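Long-range contacts in tumor necrosis factor ligand superfamily member 13 (Mus musculus, PDB 1U5X), which acts as a homotrimeric cytokine of the tumour necrosis factor family that binds the receptors TACI and BCMA, its receptor-binding TNF homology domain being described here: residues L83-R88 and C101-F107; G69-E75 and D113-I119; V11-I15 and L126-P130; T24-W28 and Q41-V45; H5-V11 and F134-L140. The contacts are given in a common frame with arbitrary orientation. Where two conformers were deposited one is given. Numbering follows the deposited sequence.

Contact 1 (L83-R88 and C101-F107); sequences LFRCIR and CYSAGVF
A disulfide across two facing, antiparallel-running segments not paired in a sheet marks this site in the jelly-roll of the TNF homology domain: C86 SG bonds C101 SG at 2.0 Å with chi3 -96°, both cysteines having chi1 t. Strand axes 83-85 and 101-107 run at 162° and approach to 7.1 Å, so side chains fill the gap; CA atoms lie 5.7 Å apart at C86-S103, 7.3 Å at F84-A104 and 7.6 Å at L83-F107. L83 (phi/psi -93/-56) forms a classic beta bulge with F84, both facing V72, turning both side chains toward 101-107. F84 (chi1 p) lays one ring face against A104 N, 3.9 Å from CE2. Its ring meets that of F107 (chi1 m) rim to rim, centroids 5.8 Å apart, planes at 13°, with F84 CD1 3.4 Å from F107 CE2. L83 CB sits over the F107 ring face, a CH-pi contact 3.9 Å from the centroid. R88 CG is 3.3 Å from C101 SG, while its NH1 is hydrogen-bonded to S100 O and S103 OG to Q58 OE1, both of the second subunit. Strand 80-85 pairs with 71-75 and strand 99-109 with 51-61, while Y102 stacks edge-to-face on Y102 of the third subunit.

Contact 2 (G69-E75 and D113-I119); sequences GQVVSRE and DIITVKI
Six backbone hydrogen bonds (donor first) join G69-E75 to D113-I119: V71 N-K118 O 2.8, K118 N-V71 O 3.0, S73 N-T116 O 3.1, T116 N-S73 O 2.9, E75 N-I114 O 2.9 and I114 N-E75 O 2.8 Å. V72-V117 and R74-I115 are the intervening non-hydrogen-bonded pairs, their CA atoms 4.6 and 4.7 Å apart. Strand axes cross at 157°, 4.7 Å apart. One water bridges V71 O (2.7 Å), S73 OG and T116 OG1 (both 3.0 Å); a second joins T116 OG1 (3.0 Å) to E75 OE2 (3.1 Å). R74 NE is 4.3 Å from D113 OD2, which lies well out of the guanidinium plane, so only charges are near; R74 salt-bridges E81, and D113 OD2 is hydrogen-bonded to H110 N. On the V72/V117 face, V72 CG2 meets V117 CG2 at 4.1 Å, both valines chi1 t, and R74 CB meets I115 CD1 at 3.8 Å. Largely apolar on that face, with R74 towards its end, and watered on the S73/T116 face, this antiparallel pairing is typical of the TNF jelly-roll sandwich.

Contact 3 (V11-I15 and L126-P130); sequences VPVNI and LSLSP
This is apolar packing at the surface, where an irregular loop of the TNF jelly-roll, running from strand 114-119 to strand 134-139, lies against the corner in strand 7-16. V11-I15 is extended at both ends but turns at V13 (phi/psi -105/-41), so the parts before and after the corner belong to different sheets or faces. L126-P130 has no regular structure. The two end-to-end directions are 154° apart, and CA atoms approach to 5.0 Å at V11-P130 and 5.4 Å at P12-L128. Within the loop, S127 OG (chi1 t) accepts S129 N at 3.0 Å, an ST turn, and L128 and P130 take phi/psi of -78/-9 and -66/-21, which bend the loop away from an extended course. L128 (chi1 m, chi2 t) sends its isobutyl group into the concave side of the corner: CD2 lies 3.7 Å from P12 CB, 3.4 Å from N14 CA and 3.4 Å from I15 CD1. At one end V11 CG1 (chi1 m) touches P130 CB at 3.6 Å; at the other, I15 (chi1 m) reaches L126 CB with CD1 at 3.9 Å. Some backbone groups pair elsewhere: V13 and N14 with M27 of strand 24-34, S127 with L60 of strand 51-61. P12 presents its ring to the loop backbone, its CG 3.5 Å from L128 O, and the I15 methyl CD1 comes within 3.1 Å of L126 O.

Contact 4 (T24-W28 and Q41-V45); sequences TEVMW and QGDIV
T24-W28 is an extended strand, and Q41-I44 is a type II' beta turn with G42 at phi/psi 72/-109 and D43 at -96/1; Q41 N bonds I44 O at 2.9 Å, and the return bond, I44 N to Q41 O, is weak (3.4 Å). This hairpin tip between strands 38-41 and 44-47 abuts the strand, M27 and D43 CA atoms 4.2 Å apart. W28 N donates to G42 O at 2.7 Å, nearly linear at 175°, and D43 CA lies 3.2 Å from V26 O. M27 (chi1-chi3 all m) brings SD to 3.6 Å from D43 N. The W28 ring (chi1 m) turns its edge to D43 O, CD1 at 4.0 Å. One water accepts from W28 NE1 (3.0 Å) and V26 N (3.2 Å) and lies 3.1 Å from D43 O; another sits 2.7 Å from both E25 OE2 and D43 O. With E25 OE1 only 3.6 Å from D43 OD2, like charges crowd together, so the turn is held through backbone and water rather than by a salt bridge.

Contact 5 (H5-V11 and F134-L140); sequences HSVLHLV and FLGFVKL
L10, L135 and F137 form the apolar centre, all on the face that also carries L8: L10 CD1 lies 3.8 Å from L135 CD2 and 4.1 Å from F137 CE1, at that ring's edge, and L8 CD2 lies 4.3 Å from F137 CD1. L10 and F137 are chi1 m, L8 and L135 chi1 t. The strands are antiparallel at 178°, axes 4.6 Å apart, a pairing of the N- and C-terminal strands in the inner sheet of the TNF jelly-roll. Backbone hydrogen bonds (donor first) are L8 N-F137 O 3.0, F137 N-L8 O 2.9, L10 N-L135 O 2.8, L135 N-L10 O 3.0 and K139 N-S6 O 2.9 Å. On the V7/V138 face, H9 (chi1 t) meets the F134 ring obliquely, centroids 5.3 Å apart; H9 ND1 is hydrogen-bonded to Y56 OH, and its ring also meets F107 of the third subunit. At the polar end H5 ND1 donates weakly to K139 O at 2.7 Å, and L140 OXT forms a salt bridge with R34 of the second subunit.

How the contacts relate
Contacts 1 and 5 are buried and reach both other subunits; contacts 2 and 4 are partly buried within one chain, and contact 3 is at the surface. Contacts 2 and 5 are regular antiparallel pairings, contact 4 rests on one direct hydrogen bond plus water, contact 3 on apolar packing, and contact 1 on a disulfide and aromatic rings. Contacts 3 and 5 share V11 on strand 7-16, and contact 3 meets contact 4 through V13 and N14 with M27. Contact 2 borders contact 1 through V72, contact 4 through I115-V45 and I119-T24, and contact 5 through V117-L135 and I115-F137. Contact 1 meets contact 5 through V106-L140 and Y102-F134 but touches neither contact 3 nor contact 4.

Contact 1 (L83-R88 and C101-F107)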
# COMPACT_ATOMS: atom_id res chain seq x y z
N LEU A 83 12.53 -9.28 -1.60
CA LEU A 83 11.10 -9.52 -1.47
C LEU A 83 10.30 -8.56 -2.34
O LEU A 83 9.51 -8.98 -3.17
CB LEU A 83 10.68 -9.46 -0.02
CG LEU A 83 11.36 -10.47 0.92
CD1 LEU A 83 10.77 -10.35 2.32
CD2 LEU A 83 11.25 -11.87 0.44
N PHE A 84 10.51 -7.28 -2.14
CA PHE A 84 9.91 -6.29 -3.01
C PHE A 84 10.69 -4.99 -2.98
O PHE A 84 11.49 -4.76 -2.08
CB PHE A 84 8.47 -6.01 -2.59
CG PHE A 84 8.30 -5.48 -1.20
CD1 PHE A 84 8.17 -6.37 -0.14
CD2 PHE A 84 8.23 -4.12 -0.93
CE1 PHE A 84 7.96 -5.92 1.17
CE2 PHE A 84 8.02 -3.66 0.38
CZ PHE A 84 7.88 -4.57 1.43
N ARG A 85 10.42 -4.13 -3.94
CA ARG A 85 11.02 -2.78 -3.97
C ARG A 85 9.97 -1.73 -4.35
O ARG A 85 8.97 -2.03 -4.97
CB ARG A 85 12.27 -2.78 -4.86
CG ARG A 85 12.03 -2.29 -6.27
CD ARG A 85 13.13 -2.61 -7.32
NE ARG A 85 14.52 -2.43 -6.90
CZ ARG A 85 15.47 -3.37 -6.93
NH1 ARG A 85 15.21 -4.61 -7.33
NH2 ARG A 85 16.70 -3.06 -6.55
N CYS A 86 10.22 -0.50 -3.95
CA CYS A 86 9.43 0.65 -4.33
C CYS A 86 10.35 1.57 -5.12
O CYS A 86 11.52 1.68 -4.78
CB CYS A 86 8.93 1.32 -3.06
SG CYS A 86 7.72 2.57 -3.42
N ILE A 87 9.87 2.18 -6.20
CA ILE A 87 10.71 3.08 -7.01
C ILE A 87 9.97 4.37 -7.35
O ILE A 87 8.82 4.30 -7.76
CB ILE A 87 11.18 2.38 -8.34
CG1 ILE A 87 11.79 1.01 -8.07
CG2 ILE A 87 12.22 3.23 -9.02
CD1 ILE A 87 11.75 0.15 -9.26
N ARG A 88 10.62 5.54 -7.24
CA ARG A 88 10.00 6.84 -7.51
C ARG A 88 10.97 7.78 -8.16
O ARG A 88 11.99 8.06 -7.57
CB ARG A 88 9.59 7.55 -6.21
CG ARG A 88 8.42 6.98 -5.55
CD ARG A 88 7.13 7.77 -5.70
NE ARG A 88 6.04 6.92 -5.25
CZ ARG A 88 5.72 5.74 -5.78
NH1 ARG A 88 6.36 5.25 -6.83
NH2 ARG A 88 4.73 5.03 -5.24
N CYS A 101 7.29 6.65 -0.87
CA CYS A 101 7.28 5.44 -1.67
C CYS A 101 6.79 4.34 -0.76
O CYS A 101 7.47 3.97 0.18
CB CYS A 101 8.69 5.17 -2.19
SG CYS A 101 8.72 4.29 -3.74
N TYR A 102 5.60 3.82 -1.03
CA TYR A 102 5.03 2.72 -0.23
C TYR A 102 4.96 1.44 -1.07
O TYR A 102 4.56 1.48 -2.24
CB TYR A 102 3.60 3.10 0.20
CG TYR A 102 2.89 2.05 1.04
CD1 TYR A 102 2.25 0.95 0.45
CD2 TYR A 102 2.89 2.11 2.44
CE1 TYR A 102 1.63 -0.04 1.22
CE2 TYR A 102 2.24 1.11 3.20
CZ TYR A 102 1.61 0.07 2.60
OH TYR A 102 0.96 -0.96 3.27
N SER A 103 5.33 0.31 -0.46
CA SER A 103 5.06 -1.01 -1.07
C SER A 103 4.86 -2.02 0.03
O SER A 103 5.20 -1.78 1.20
CB SER A 103 6.19 -1.40 -2.04
OG SER A 103 5.91 -2.63 -2.72
N ALA A 104 4.26 -3.13 -0.33
CA ALA A 104 3.93 -4.17 0.66
C ALA A 104 3.57 -5.45 -0.07
O ALA A 104 3.15 -5.45 -1.23
CB ALA A 104 2.75 -3.73 1.49
N GLY A 105 3.74 -6.56 0.61
CA GLY A 105 3.30 -7.84 0.10
C GLY A 105 3.33 -8.94 1.12
O GLY A 105 3.75 -8.70 2.26
N VAL A 106 2.90 -10.13 0.71
CA VAL A 106 2.79 -11.25 1.62
C VAL A 106 3.85 -12.28 1.30
O VAL A 106 3.95 -12.70 0.16
CB VAL A 106 1.42 -11.90 1.57
CG1 VAL A 106 1.36 -13.06 2.50
CG2 VAL A 106 0.39 -10.90 1.98
N PHE A 107 4.62 -12.67 2.33
CA PHE A 107 5.77 -13.53 2.14
C PHE A 107 5.92 -14.55 3.25
O PHE A 107 5.59 -14.30 4.41
CB PHE A 107 7.03 -12.67 2.09
CG PHE A 107 7.00 -11.64 1.03
CD1 PHE A 107 7.34 -11.96 -0.26
CD2 PHE A 107 6.58 -10.33 1.31
CE1 PHE A 107 7.27 -11.02 -1.27
CE2 PHE A 107 6.53 -9.37 0.31
CZ PHE A 107 6.88 -9.73 -0.98

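Contact 2 (G69-E75 and D113-I119)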
# COMPACT_ATOMS: atom_id res chain seq x y z
N GLY A 69 14.28 4.91 -4.14
CA GLY A 69 13.46 3.78 -3.77
C GLY A 69 14.14 2.88 -2.78
O GLY A 69 15.36 2.83 -2.68
N GLN A 70 13.34 2.11 -2.09
CA GLN A 70 13.85 1.21 -1.08
C GLN A 70 13.68 -0.22 -1.53
O GLN A 70 12.79 -0.53 -2.28
CB GLN A 70 13.18 1.42 0.26
CG GLN A 70 11.77 0.91 0.40
CD GLN A 70 10.77 1.97 0.08
OE1 GLN A 70 11.06 2.90 -0.73
NE2 GLN A 70 9.59 1.85 0.68
N VAL A 71 14.55 -1.09 -1.04
CA VAL A 71 14.54 -2.49 -1.34
C VAL A 71 14.45 -3.29 -0.06
O VAL A 71 15.28 -3.13 0.83
CB VAL A 71 15.86 -2.89 -2.04
CG1 VAL A 71 15.77 -4.32 -2.58
CG2 VAL A 71 16.22 -1.90 -3.16
N VAL A 72 13.46 -4.17 0.03
CA VAL A 72 13.22 -5.01 1.20
C VAL A 72 13.56 -6.46 0.88
O VAL A 72 13.04 -7.01 -0.08
CB VAL A 72 11.73 -4.95 1.63
CG1 VAL A 72 11.44 -5.81 2.84
CG2 VAL A 72 11.30 -3.49 1.94
N SER A 73 14.47 -7.05 1.66
CA SER A 73 15.04 -8.37 1.39
C SER A 73 15.07 -9.25 2.63
O SER A 73 15.03 -8.75 3.77
CB SER A 73 16.46 -8.28 0.83
OG SER A 73 16.57 -7.36 -0.23
N ARG A 74 15.13 -10.54 2.39
CA ARG A 74 15.31 -11.53 3.43
C ARG A 74 16.62 -12.29 3.22
O ARG A 74 16.99 -12.68 2.10
CB ARG A 74 14.12 -12.49 3.53
CG ARG A 74 14.02 -13.58 2.46
CD ARG A 74 13.42 -14.88 2.99
NE ARG A 74 12.63 -15.56 1.98
CZ ARG A 74 12.98 -16.69 1.35
NH1 ARG A 74 14.14 -17.29 1.61
NH2 ARG A 74 12.17 -17.22 0.44
N GLU A 75 17.36 -12.50 4.30
CA GLU A 75 18.54 -13.35 4.22
C GLU A 75 18.37 -14.43 5.28
O GLU A 75 18.18 -14.12 6.44
CB GLU A 75 19.85 -12.58 4.44
CG GLU A 75 19.73 -11.07 4.49
CD GLU A 75 21.06 -10.36 4.70
OE1 GLU A 75 22.13 -11.04 4.79
OE2 GLU A 75 21.05 -9.11 4.79
N ASP A 113 15.56 -15.88 9.79
CA ASP A 113 15.64 -14.88 8.72
C ASP A 113 16.00 -13.51 9.27
O ASP A 113 15.64 -13.19 10.41
CB ASP A 113 14.31 -14.76 7.98
CG ASP A 113 14.11 -15.82 6.92
OD1 ASP A 113 14.98 -16.69 6.71
OD2 ASP A 113 13.07 -15.84 6.23
N ILE A 114 16.76 -12.75 8.48
CA ILE A 114 17.05 -11.33 8.72
C ILE A 114 16.37 -10.50 7.61
O ILE A 114 16.60 -10.76 6.45
CB ILE A 114 18.56 -11.08 8.71
CG1 ILE A 114 19.26 -11.84 9.84
CG2 ILE A 114 18.86 -9.60 8.87
CD1 ILE A 114 20.76 -11.86 9.70
N ILE A 115 15.52 -9.54 7.99
CA ILE A 115 14.88 -8.62 7.06
C ILE A 115 15.64 -7.29 7.01
O ILE A 115 15.93 -6.71 8.05
CB ILE A 115 13.41 -8.37 7.49
CG1 ILE A 115 12.68 -9.70 7.74
CG2 ILE A 115 12.65 -7.49 6.46
CD1 ILE A 115 12.69 -10.65 6.57
N THR A 116 15.98 -6.84 5.79
CA THR A 116 16.72 -5.61 5.56
C THR A 116 15.88 -4.63 4.76
O THR A 116 15.09 -5.05 3.90
CB THR A 116 18.03 -5.86 4.80
OG1 THR A 116 17.79 -6.63 3.60
CG2 THR A 116 19.03 -6.70 5.60
N VAL A 117 16.02 -3.34 5.05
CA VAL A 117 15.43 -2.28 4.21
C VAL A 117 16.58 -1.37 3.81
O VAL A 117 17.20 -0.75 4.68
CB VAL A 117 14.31 -1.50 4.94
CG1 VAL A 117 13.71 -0.42 4.04
CG2 VAL A 117 13.21 -2.41 5.38
N LYS A 118 16.94 -1.37 2.53
CA LYS A 118 18.10 -0.61 2.04
C LYS A 118 17.68 0.36 0.96
O LYS A 118 16.82 0.04 0.11
CB LYS A 118 19.20 -1.55 1.49
CG LYS A 118 19.78 -2.48 2.55
CD LYS A 118 20.88 -3.40 1.98
CE LYS A 118 21.76 -3.94 3.08
NZ LYS A 118 22.84 -4.79 2.56
N ILE A 119 18.26 1.56 1.01
CA ILE A 119 18.17 2.55 -0.04
C ILE A 119 19.52 2.64 -0.75
O ILE A 119 20.51 3.01 -0.13
CB ILE A 119 17.74 3.93 0.55
CG1 ILE A 119 16.32 3.87 1.11
CG2 ILE A 119 17.79 5.00 -0.54
CD1 ILE A 119 16.12 3.23 2.46
O HOH W 1 17.30 -4.89 1.25
O HOH W 2 19.93 -8.15 2.07

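Contact 3 (V11-I15 and L126-P130)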
# COMPACT_ATOMS: atom_id res chain seq x y z
N VAL A 11 9.46 2.56 13.43
CA VAL A 11 9.74 3.88 12.89
C VAL A 11 11.21 4.22 13.07
O VAL A 11 11.93 3.51 13.79
CB VAL A 11 8.84 4.95 13.57
CG1 VAL A 11 7.37 4.61 13.33
CG2 VAL A 11 9.16 5.07 15.03
N PRO A 12 11.72 5.26 12.40
CA PRO A 12 13.15 5.55 12.51
C PRO A 12 13.61 6.09 13.86
O PRO A 12 12.91 6.83 14.56
CB PRO A 12 13.37 6.62 11.43
CG PRO A 12 12.17 6.50 10.49
CD PRO A 12 11.05 6.16 11.45
N VAL A 13 14.84 5.74 14.19
CA VAL A 13 15.57 6.39 15.28
C VAL A 13 16.64 7.32 14.68
O VAL A 13 16.88 8.42 15.17
CB VAL A 13 16.19 5.38 16.28
CG1 VAL A 13 15.22 4.39 16.73
CG2 VAL A 13 17.41 4.69 15.75
N ASN A 14 17.30 6.85 13.62
CA ASN A 14 18.25 7.65 12.85
C ASN A 14 18.55 6.96 11.52
O ASN A 14 18.23 5.80 11.30
CB ASN A 14 19.54 7.97 13.62
CG ASN A 14 20.48 6.79 13.74
OD1 ASN A 14 20.11 5.77 14.30
ND2 ASN A 14 21.71 6.94 13.27
N ILE A 15 19.18 7.71 10.64
CA ILE A 15 19.49 7.25 9.30
C ILE A 15 21.01 7.11 9.20
O ILE A 15 21.73 8.08 9.43
CB ILE A 15 18.93 8.29 8.32
CG1 ILE A 15 17.40 8.21 8.32
CG2 ILE A 15 19.48 8.08 6.92
CD1 ILE A 15 16.75 9.53 8.13
N LEU A 126 16.55 10.89 3.63
CA LEU A 126 15.32 10.21 4.08
C LEU A 126 14.77 10.97 5.28
O LEU A 126 15.54 11.52 6.06
CB LEU A 126 15.63 8.78 4.49
CG LEU A 126 16.47 7.92 3.53
CD1 LEU A 126 16.69 6.51 4.08
CD2 LEU A 126 15.78 7.88 2.18
N SER A 127 13.45 10.99 5.44
CA SER A 127 12.84 11.64 6.61
C SER A 127 12.86 10.65 7.78
O SER A 127 12.59 9.45 7.61
CB SER A 127 11.39 12.07 6.31
OG SER A 127 10.70 12.51 7.47
N LEU A 128 13.21 11.16 8.96
CA LEU A 128 13.11 10.43 10.22
C LEU A 128 11.67 10.38 10.73
O LEU A 128 11.40 9.71 11.74
CB LEU A 128 13.95 11.10 11.32
CG LEU A 128 15.46 10.92 11.37
CD1 LEU A 128 16.00 11.62 12.59
CD2 LEU A 128 15.79 9.43 11.39
N SER A 129 10.77 11.12 10.11
CA SER A 129 9.44 11.27 10.67
C SER A 129 8.78 9.92 10.71
O SER A 129 8.75 9.23 9.69
CB SER A 129 8.58 12.21 9.84
OG SER A 129 7.23 12.09 10.23
N PRO A 130 8.20 9.55 11.87
CA PRO A 130 7.51 8.25 12.00
C PRO A 130 6.25 8.18 11.14
O PRO A 130 5.78 7.09 10.77
CB PRO A 130 7.19 8.18 13.51
CG PRO A 130 7.12 9.60 13.95
CD PRO A 130 8.12 10.34 13.11

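Contact 4 (T24-W28 and Q41-V45)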
# COMPACT_ATOMS: atom_id res chain seq x y z
N THR A 24 22.16 3.43 2.06
CA THR A 24 21.62 4.01 3.28
C THR A 24 20.61 3.06 3.92
O THR A 24 19.84 2.37 3.23
CB THR A 24 21.01 5.39 2.96
OG1 THR A 24 22.05 6.26 2.51
CG2 THR A 24 20.45 6.07 4.19
N GLU A 25 20.65 2.97 5.24
CA GLU A 25 19.69 2.18 5.98
C GLU A 25 19.11 3.02 7.12
O GLU A 25 19.50 4.14 7.35
CB GLU A 25 20.33 0.89 6.50
CG GLU A 25 20.59 -0.18 5.45
CD GLU A 25 21.48 -1.33 5.93
OE1 GLU A 25 22.73 -1.16 5.95
OE2 GLU A 25 20.93 -2.41 6.27
N VAL A 26 18.14 2.44 7.81
CA VAL A 26 17.44 3.08 8.89
C VAL A 26 17.61 2.24 10.15
O VAL A 26 17.45 1.02 10.12
CB VAL A 26 15.94 3.17 8.52
CG1 VAL A 26 15.12 3.84 9.61
CG2 VAL A 26 15.79 3.90 7.19
N MET A 27 17.98 2.88 11.24
CA MET A 27 17.91 2.24 12.55
C MET A 27 16.45 2.32 13.02
O MET A 27 15.88 3.40 13.06
CB MET A 27 18.84 2.96 13.51
CG MET A 27 20.28 2.92 13.08
SD MET A 27 20.92 1.29 13.31
CE MET A 27 21.55 1.39 15.00
N TRP A 28 15.85 1.17 13.34
CA TRP A 28 14.41 1.07 13.64
C TRP A 28 14.14 0.92 15.15
O TRP A 28 14.97 0.35 15.89
CB TRP A 28 13.79 -0.13 12.92
CG TRP A 28 13.87 -0.07 11.42
CD1 TRP A 28 14.74 -0.74 10.62
CD2 TRP A 28 13.08 0.75 10.55
NE1 TRP A 28 14.53 -0.42 9.30
CE2 TRP A 28 13.53 0.51 9.23
CE3 TRP A 28 12.05 1.68 10.75
CZ2 TRP A 28 12.98 1.15 8.12
CZ3 TRP A 28 11.50 2.32 9.63
CH2 TRP A 28 11.96 2.04 8.34
N GLN A 41 16.48 -5.21 15.57
CA GLN A 41 17.83 -5.11 16.12
C GLN A 41 18.57 -4.09 15.27
O GLN A 41 19.25 -4.45 14.30
CB GLN A 41 18.58 -6.45 16.08
CG GLN A 41 17.87 -7.59 16.81
CD GLN A 41 18.76 -8.81 17.02
OE1 GLN A 41 19.65 -9.09 16.21
NE2 GLN A 41 18.54 -9.53 18.12
N GLY A 42 18.35 -2.81 15.59
CA GLY A 42 19.04 -1.71 14.95
C GLY A 42 18.55 -1.51 13.53
O GLY A 42 17.42 -1.08 13.33
N ASP A 43 19.37 -1.84 12.54
CA ASP A 43 18.94 -1.61 11.14
C ASP A 43 18.32 -2.82 10.44
O ASP A 43 17.91 -2.71 9.30
CB ASP A 43 20.05 -0.96 10.28
CG ASP A 43 21.23 -1.86 10.02
OD1 ASP A 43 21.20 -3.06 10.36
OD2 ASP A 43 22.27 -1.42 9.49
N ILE A 44 18.20 -3.95 11.15
CA ILE A 44 17.53 -5.15 10.63
C ILE A 44 16.45 -5.63 11.57
O ILE A 44 16.34 -5.19 12.69
CB ILE A 44 18.54 -6.29 10.39
CG1 ILE A 44 19.25 -6.62 11.69
CG2 ILE A 44 19.52 -5.91 9.33
CD1 ILE A 44 19.52 -8.09 11.92
N VAL A 45 15.63 -6.54 11.07
CA VAL A 45 14.58 -7.20 11.86
C VAL A 45 14.83 -8.71 11.80
O VAL A 45 15.03 -9.28 10.73
CB VAL A 45 13.17 -6.86 11.37
CG1 VAL A 45 12.16 -7.50 12.29
CG2 VAL A 45 12.95 -5.36 11.31
O HOH W 3 18.45 -3.26 6.68
O HOH W 4 16.92 -0.47 7.48

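Contact 5 (H5-V11 and F134-L140)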
# COMPACT_ATOMS: atom_id res chain seq x y z
N HIS A 5 -3.82 -11.38 15.70
CA HIS A 5 -2.58 -11.50 14.95
C HIS A 5 -1.38 -10.88 15.67
O HIS A 5 -1.51 -9.87 16.34
CB HIS A 5 -2.71 -10.79 13.59
CG HIS A 5 -3.70 -11.42 12.67
ND1 HIS A 5 -3.39 -11.72 11.36
CD2 HIS A 5 -4.98 -11.82 12.85
CE1 HIS A 5 -4.44 -12.27 10.78
NE2 HIS A 5 -5.41 -12.35 11.66
N SER A 6 -0.20 -11.47 15.48
CA SER A 6 1.05 -10.84 15.91
C SER A 6 1.44 -9.71 14.95
O SER A 6 1.32 -9.85 13.73
CB SER A 6 2.16 -11.87 15.95
OG SER A 6 1.80 -12.90 16.83
N VAL A 7 1.92 -8.60 15.50
CA VAL A 7 2.23 -7.43 14.69
C VAL A 7 3.44 -6.68 15.21
O VAL A 7 3.81 -6.79 16.39
CB VAL A 7 1.02 -6.44 14.54
CG1 VAL A 7 -0.30 -7.20 14.20
CG2 VAL A 7 0.83 -5.62 15.75
N LEU A 8 4.06 -5.91 14.31
CA LEU A 8 5.20 -5.03 14.67
C LEU A 8 5.20 -3.84 13.75
O LEU A 8 5.23 -3.99 12.57
CB LEU A 8 6.54 -5.80 14.55
CG LEU A 8 7.83 -5.08 14.96
CD1 LEU A 8 7.84 -4.75 16.41
CD2 LEU A 8 9.05 -5.94 14.56
N HIS A 9 5.15 -2.62 14.32
CA HIS A 9 5.22 -1.40 13.55
C HIS A 9 6.42 -0.63 14.10
O HIS A 9 6.51 -0.37 15.29
CB HIS A 9 3.94 -0.57 13.65
CG HIS A 9 3.91 0.63 12.76
ND1 HIS A 9 3.54 0.56 11.43
CD2 HIS A 9 4.20 1.93 13.02
CE1 HIS A 9 3.57 1.79 10.92
NE2 HIS A 9 3.97 2.63 11.86
N LEU A 10 7.32 -0.28 13.19
CA LEU A 10 8.61 0.31 13.47
C LEU A 10 8.76 1.65 12.77
O LEU A 10 8.25 1.85 11.64
CB LEU A 10 9.70 -0.60 12.91
CG LEU A 10 9.70 -2.05 13.36
CD1 LEU A 10 10.47 -2.90 12.35
CD2 LEU A 10 10.33 -2.17 14.72
N VAL A 11 9.46 2.56 13.43
CA VAL A 11 9.74 3.88 12.89
C VAL A 11 11.21 4.22 13.07
O VAL A 11 11.93 3.51 13.79
CB VAL A 11 8.84 4.95 13.57
CG1 VAL A 11 7.37 4.61 13.33
CG2 VAL A 11 9.16 5.07 15.03
N PHE A 134 8.36 4.25 7.68
CA PHE A 134 7.99 3.21 8.61
C PHE A 134 8.07 1.84 7.97
O PHE A 134 8.21 1.70 6.76
CB PHE A 134 6.62 3.52 9.23
CG PHE A 134 5.52 3.75 8.24
CD1 PHE A 134 4.88 2.69 7.63
CD2 PHE A 134 5.07 5.05 7.98
CE1 PHE A 134 3.84 2.91 6.73
CE2 PHE A 134 4.04 5.24 7.08
CZ PHE A 134 3.43 4.20 6.49
N LEU A 135 8.02 0.83 8.83
CA LEU A 135 8.20 -0.55 8.43
C LEU A 135 7.33 -1.40 9.33
O LEU A 135 7.36 -1.25 10.56
CB LEU A 135 9.66 -0.98 8.60
CG LEU A 135 9.97 -2.46 8.28
CD1 LEU A 135 9.75 -2.78 6.81
CD2 LEU A 135 11.43 -2.78 8.69
N GLY A 136 6.55 -2.30 8.75
CA GLY A 136 5.76 -3.16 9.60
C GLY A 136 5.43 -4.54 9.09
O GLY A 136 5.62 -4.86 7.93
N PHE A 137 4.93 -5.35 10.02
CA PHE A 137 4.69 -6.78 9.85
C PHE A 137 3.37 -7.20 10.48
O PHE A 137 3.06 -6.79 11.60
CB PHE A 137 5.77 -7.63 10.59
CG PHE A 137 7.20 -7.39 10.12
CD1 PHE A 137 7.87 -6.23 10.46
CD2 PHE A 137 7.87 -8.33 9.36
CE1 PHE A 137 9.15 -6.02 10.04
CE2 PHE A 137 9.16 -8.12 8.96
CZ PHE A 137 9.79 -6.96 9.27
N VAL A 138 2.62 -8.09 9.82
CA VAL A 138 1.48 -8.75 10.42
C VAL A 138 1.53 -10.23 10.07
O VAL A 138 1.47 -10.61 8.89
CB VAL A 138 0.14 -8.23 9.86
CG1 VAL A 138 -1.05 -8.97 10.52
CG2 VAL A 138 0.05 -6.71 10.02
N LYS A 139 1.63 -11.07 11.09
CA LYS A 139 1.56 -12.49 10.87
C LYS A 139 0.15 -12.89 10.49
O LYS A 139 -0.84 -12.50 11.17
CB LYS A 139 2.04 -13.26 12.09
CG LYS A 139 2.26 -14.74 11.81
CD LYS A 139 2.88 -15.41 13.02
CE LYS A 139 2.47 -16.87 13.14
NZ LYS A 139 3.37 -17.77 12.43
N LEU A 140 0.05 -13.63 9.39
CA LEU A 140 -1.22 -14.03 8.80
C LEU A 140 -1.56 -15.49 9.06
O LEU A 140 -0.72 -16.27 9.51
CB LEU A 140 -1.20 -13.75 7.29
CG LEU A 140 -1.02 -12.29 6.90
CD1 LEU A 140 -0.99 -12.11 5.36
CD2 LEU A 140 -2.07 -11.38 7.52
OXT LEU A 140 -2.71 -15.91 8.83